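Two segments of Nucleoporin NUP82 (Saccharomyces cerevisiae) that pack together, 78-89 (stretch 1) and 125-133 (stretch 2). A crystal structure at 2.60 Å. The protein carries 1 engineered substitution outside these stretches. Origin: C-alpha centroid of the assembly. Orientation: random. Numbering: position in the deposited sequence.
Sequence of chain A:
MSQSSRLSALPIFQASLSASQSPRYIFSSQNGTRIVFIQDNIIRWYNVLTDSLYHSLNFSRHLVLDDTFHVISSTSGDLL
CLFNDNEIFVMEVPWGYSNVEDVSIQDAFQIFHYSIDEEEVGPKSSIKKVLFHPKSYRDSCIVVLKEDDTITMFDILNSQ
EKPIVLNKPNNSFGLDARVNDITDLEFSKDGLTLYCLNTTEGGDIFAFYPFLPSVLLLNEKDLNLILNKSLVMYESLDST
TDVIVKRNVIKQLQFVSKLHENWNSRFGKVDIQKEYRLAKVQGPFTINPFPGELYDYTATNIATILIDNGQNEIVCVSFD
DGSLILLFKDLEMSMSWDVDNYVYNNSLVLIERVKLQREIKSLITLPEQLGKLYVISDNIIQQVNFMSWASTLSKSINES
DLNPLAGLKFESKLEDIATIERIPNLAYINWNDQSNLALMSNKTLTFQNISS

Stretch 1 78-89: DLLCLFNDNEIF
Stretch 2, residues 125-133: SSIKKVLFH

Stretch 1 is a hairpin: strand 79-83 runs into a turn at N84-N86, and the chain returns as strand 87-89. Its two arms are joined by backbone hydrogen bonds from L82 N to F89 O (2.9 Å), F89 N to L82 O (2.7 Å) and N84 N to E87 O (3.1 Å). Stretch 2 lies along one face of this hairpin as strand 127-132. It runs nearly antiparallel to strand 79-83, at 172° with axes 8.8 Å apart at closest, and at 23° to strand 87-89, 9.3 Å away. Such spacings are too wide for backbone pairing along the strands, so side chains fill most of the gap. The backbones converge at the turn, where D85 CA and I127 CA are 4.3 Å apart; further along, F83 CA and V130 CA are separated by 7.8 Å. Extended backbones (L79 -131/149, C81 -128/115, I88 -132/134, V130 -133/140) send alternate residues inward: L79, C81 and F83 from the first arm, I88 from the second. In stretch 2, K128 (-105/-44) interrupts the extended run, and I127, V130 and F132 point toward the hairpin.

One hydrogen bond crosses the interface. I127 N donates to D85 O at 2.8 Å, with an N-H...O angle of 158°, and a CA-H...O contact from D85 CA to I127 O (3.5 Å) lies beside it. D85 (-75/-8) and N86 (-118/-36) make the bend that brings this carbonyl to stretch 2. N84, with chi1 p and chi2 2°, braces the turn from within: its OD1 accepts from N86 N at 2.8 Å and from E87 N at 2.6 Å. Asparagine suits this place because its short side chain can reach forward to main-chain NH groups two and three residues on. S126 (chi1 p) points toward the turn, its CB 3.1 Å from D85 O.

F83 (chi1 p, chi2 -81°) lays a ring face against V130: V130 CG2 sits 3.6 Å from the F83 ring centroid, only 10° off the normal, a CH-pi contact, and F83 CE1 is 3.6 Å from V130 CB. The beta-branched valine (chi1 t) also spreads its other methyl, CG1, to 3.8 Å from C81 SG, while its CG2 lies 3.9 Å from I88 CD1. I127 (m, t) buries the most surface of any residue here. Its CD1 meets I88 CG1 at 3.5 Å, with I88 also m, t, and its CG2 lies 4.1 Å from F83 CD2; two aliphatic branches thus touch both arms of the hairpin.

At the far end F132 (chi1 -88°, chi2 -68°) extends its ring to the start of the first arm. F132 CZ lies 3.7 Å from L79 CB and 3.9 Å from C81 CB, while L80 C approaches the ring edge, 4.2 Å from CZ. The long, flat side chain bridges the wide gap, and L79 (m, t) and the compact C81 (chi1 t) supply the apolar surface it meets.

K128 and K129 (all chi t) have CA-to-CB bonds directed away, and their NZ atoms bond elsewhere in the structure.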

# COMPACT_ATOMS: atom_id res chain seq x y z
N ASP A 78 -12.37 -18.68 -7.08
CA ASP A 78 -13.78 -18.58 -7.42
C ASP A 78 -14.12 -17.35 -8.25
O ASP A 78 -15.15 -17.30 -8.94
CB ASP A 78 -14.62 -18.63 -6.15
CG ASP A 78 -14.37 -19.90 -5.34
OD1 ASP A 78 -14.15 -20.98 -5.95
OD2 ASP A 78 -14.41 -19.82 -4.09
N LEU A 79 -13.25 -16.35 -8.19
CA LEU A 79 -13.49 -15.13 -8.93
C LEU A 79 -12.30 -14.64 -9.78
O LEU A 79 -11.13 -14.85 -9.44
CB LEU A 79 -13.88 -14.01 -7.98
CG LEU A 79 -15.12 -14.16 -7.13
CD1 LEU A 79 -15.38 -12.84 -6.40
CD2 LEU A 79 -16.28 -14.56 -8.00
N LEU A 80 -12.65 -13.99 -10.89
CA LEU A 80 -11.68 -13.40 -11.80
C LEU A 80 -12.01 -11.91 -11.86
O LEU A 80 -13.17 -11.50 -11.76
CB LEU A 80 -11.79 -14.00 -13.20
CG LEU A 80 -11.30 -15.43 -13.35
CD1 LEU A 80 -11.53 -15.85 -14.79
CD2 LEU A 80 -9.82 -15.56 -12.97
N CYS A 81 -10.97 -11.09 -11.99
CA CYS A 81 -11.15 -9.67 -12.09
C CYS A 81 -10.40 -9.20 -13.33
O CYS A 81 -9.18 -9.32 -13.40
CB CYS A 81 -10.60 -8.96 -10.85
SG CYS A 81 -10.92 -7.19 -10.87
N LEU A 82 -11.15 -8.71 -14.31
CA LEU A 82 -10.57 -8.23 -15.56
C LEU A 82 -10.72 -6.72 -15.58
O LEU A 82 -11.83 -6.18 -15.37
CB LEU A 82 -11.27 -8.89 -16.76
CG LEU A 82 -11.44 -10.41 -16.62
CD1 LEU A 82 -12.70 -10.68 -15.82
CD2 LEU A 82 -11.52 -11.09 -17.97
N PHE A 83 -9.61 -6.02 -15.81
CA PHE A 83 -9.65 -4.56 -15.80
C PHE A 83 -8.59 -3.87 -16.66
O PHE A 83 -7.59 -4.47 -17.04
CB PHE A 83 -9.50 -4.04 -14.37
CG PHE A 83 -8.15 -4.32 -13.76
CD1 PHE A 83 -7.86 -5.57 -13.21
CD2 PHE A 83 -7.15 -3.36 -13.77
CE1 PHE A 83 -6.59 -5.85 -12.67
CE2 PHE A 83 -5.87 -3.62 -13.24
CZ PHE A 83 -5.60 -4.87 -12.69
N ASN A 84 -8.85 -2.61 -16.94
CA ASN A 84 -7.92 -1.78 -17.69
C ASN A 84 -7.86 -0.45 -16.95
O ASN A 84 -8.22 -0.37 -15.77
CB ASN A 84 -8.38 -1.60 -19.15
CG ASN A 84 -9.76 -0.95 -19.27
OD1 ASN A 84 -10.40 -0.58 -18.28
ND2 ASN A 84 -10.22 -0.81 -20.52
N ASP A 85 -7.40 0.60 -17.62
CA ASP A 85 -7.30 1.89 -16.95
C ASP A 85 -8.66 2.57 -16.75
O ASP A 85 -8.77 3.57 -16.03
CB ASP A 85 -6.39 2.81 -17.75
CG ASP A 85 -6.90 3.05 -19.16
OD1 ASP A 85 -7.19 2.07 -19.88
OD2 ASP A 85 -7.02 4.24 -19.54
N ASN A 86 -9.70 2.00 -17.35
CA ASN A 86 -10.99 2.63 -17.26
C ASN A 86 -12.09 1.86 -16.57
O ASN A 86 -12.93 2.45 -15.89
CB ASN A 86 -11.43 3.01 -18.68
CG ASN A 86 -12.81 3.65 -18.72
OD1 ASN A 86 -13.83 2.96 -18.67
ND2 ASN A 86 -12.84 4.98 -18.80
N GLU A 87 -12.11 0.54 -16.72
CA GLU A 87 -13.16 -0.24 -16.10
C GLU A 87 -12.70 -1.54 -15.44
O GLU A 87 -11.59 -2.02 -15.68
CB GLU A 87 -14.25 -0.52 -17.14
CG GLU A 87 -13.78 -1.33 -18.34
CD GLU A 87 -14.83 -1.36 -19.45
OE1 GLU A 87 -16.04 -1.27 -19.13
OE2 GLU A 87 -14.44 -1.48 -20.64
N ILE A 88 -13.58 -2.09 -14.61
CA ILE A 88 -13.33 -3.32 -13.87
C ILE A 88 -14.50 -4.31 -14.00
O ILE A 88 -15.67 -3.92 -13.85
CB ILE A 88 -13.14 -3.04 -12.35
CG1 ILE A 88 -11.98 -2.07 -12.12
CG2 ILE A 88 -12.92 -4.34 -11.58
CD1 ILE A 88 -11.85 -1.58 -10.67
N PHE A 89 -14.19 -5.57 -14.28
CA PHE A 89 -15.21 -6.61 -14.37
C PHE A 89 -14.87 -7.71 -13.37
O PHE A 89 -13.70 -8.02 -13.17
CB PHE A 89 -15.26 -7.27 -15.74
CG PHE A 89 -15.75 -6.38 -16.84
CD1 PHE A 89 -14.87 -5.50 -17.49
CD2 PHE A 89 -17.07 -6.45 -17.26
CE1 PHE A 89 -15.31 -4.70 -18.55
CE2 PHE A 89 -17.51 -5.65 -18.31
CZ PHE A 89 -16.63 -4.78 -18.96
N SER A 125 -9.72 10.15 -12.50
CA SER A 125 -8.44 9.45 -12.41
C SER A 125 -8.60 8.00 -12.87
O SER A 125 -9.54 7.31 -12.48
CB SER A 125 -7.92 9.49 -10.97
OG SER A 125 -6.59 9.00 -10.90
N SER A 126 -7.66 7.55 -13.69
CA SER A 126 -7.71 6.20 -14.20
C SER A 126 -7.12 5.15 -13.27
O SER A 126 -6.33 5.45 -12.37
CB SER A 126 -7.03 6.13 -15.57
OG SER A 126 -5.77 6.77 -15.53
N ILE A 127 -7.53 3.90 -13.50
CA ILE A 127 -7.09 2.77 -12.70
C ILE A 127 -5.65 2.35 -13.00
O ILE A 127 -5.27 2.20 -14.17
CB ILE A 127 -8.03 1.57 -12.93
CG1 ILE A 127 -9.46 1.95 -12.52
CG2 ILE A 127 -7.55 0.35 -12.15
CD1 ILE A 127 -10.48 0.95 -12.95
N LYS A 128 -4.87 2.18 -11.94
CA LYS A 128 -3.48 1.77 -12.08
C LYS A 128 -3.31 0.29 -11.69
O LYS A 128 -2.63 -0.47 -12.39
CB LYS A 128 -2.60 2.66 -11.20
CG LYS A 128 -1.11 2.45 -11.42
CD LYS A 128 -0.28 3.43 -10.60
CE LYS A 128 1.21 3.21 -10.87
NZ LYS A 128 2.06 4.25 -10.23
N LYS A 129 -3.95 -0.11 -10.59
CA LYS A 129 -3.85 -1.48 -10.13
C LYS A 129 -5.06 -1.92 -9.32
O LYS A 129 -5.69 -1.11 -8.65
CB LYS A 129 -2.58 -1.67 -9.30
CG LYS A 129 -2.26 -3.13 -9.05
CD LYS A 129 -1.00 -3.34 -8.25
CE LYS A 129 -0.68 -4.83 -8.20
NZ LYS A 129 0.59 -5.18 -7.51
N VAL A 130 -5.36 -3.22 -9.39
CA VAL A 130 -6.48 -3.82 -8.66
C VAL A 130 -6.06 -5.10 -7.96
O VAL A 130 -5.32 -5.91 -8.51
CB VAL A 130 -7.65 -4.17 -9.61
CG1 VAL A 130 -8.77 -4.86 -8.82
CG2 VAL A 130 -8.16 -2.91 -10.27
N LEU A 131 -6.54 -5.29 -6.75
CA LEU A 131 -6.23 -6.47 -5.95
C LEU A 131 -7.45 -6.95 -5.19
O LEU A 131 -8.25 -6.13 -4.72
CB LEU A 131 -5.17 -6.15 -4.89
CG LEU A 131 -3.76 -5.78 -5.31
CD1 LEU A 131 -2.97 -5.40 -4.08
CD2 LEU A 131 -3.14 -6.95 -6.03
N PHE A 132 -7.60 -8.26 -5.04
CA PHE A 132 -8.70 -8.78 -4.23
C PHE A 132 -8.23 -8.63 -2.78
O PHE A 132 -7.04 -8.75 -2.49
CB PHE A 132 -8.91 -10.26 -4.50
CG PHE A 132 -9.82 -10.55 -5.63
CD1 PHE A 132 -11.18 -10.25 -5.54
CD2 PHE A 132 -9.33 -11.13 -6.79
CE1 PHE A 132 -12.05 -10.53 -6.60
CE2 PHE A 132 -10.18 -11.42 -7.86
CZ PHE A 132 -11.55 -11.12 -7.76
N HIS A 133 -9.14 -8.37 -1.85
CA HIS A 133 -8.73 -8.27 -0.47
C HIS A 133 -8.56 -9.74 -0.07
O HIS A 133 -9.48 -10.54 -0.20
CB HIS A 133 -9.78 -7.57 0.39
CG HIS A 133 -9.30 -7.22 1.76
ND1 HIS A 133 -8.99 -8.17 2.71
CD2 HIS A 133 -9.06 -6.02 2.34
CE1 HIS A 133 -8.59 -7.57 3.82
NE2 HIS A 133 -8.62 -6.27 3.62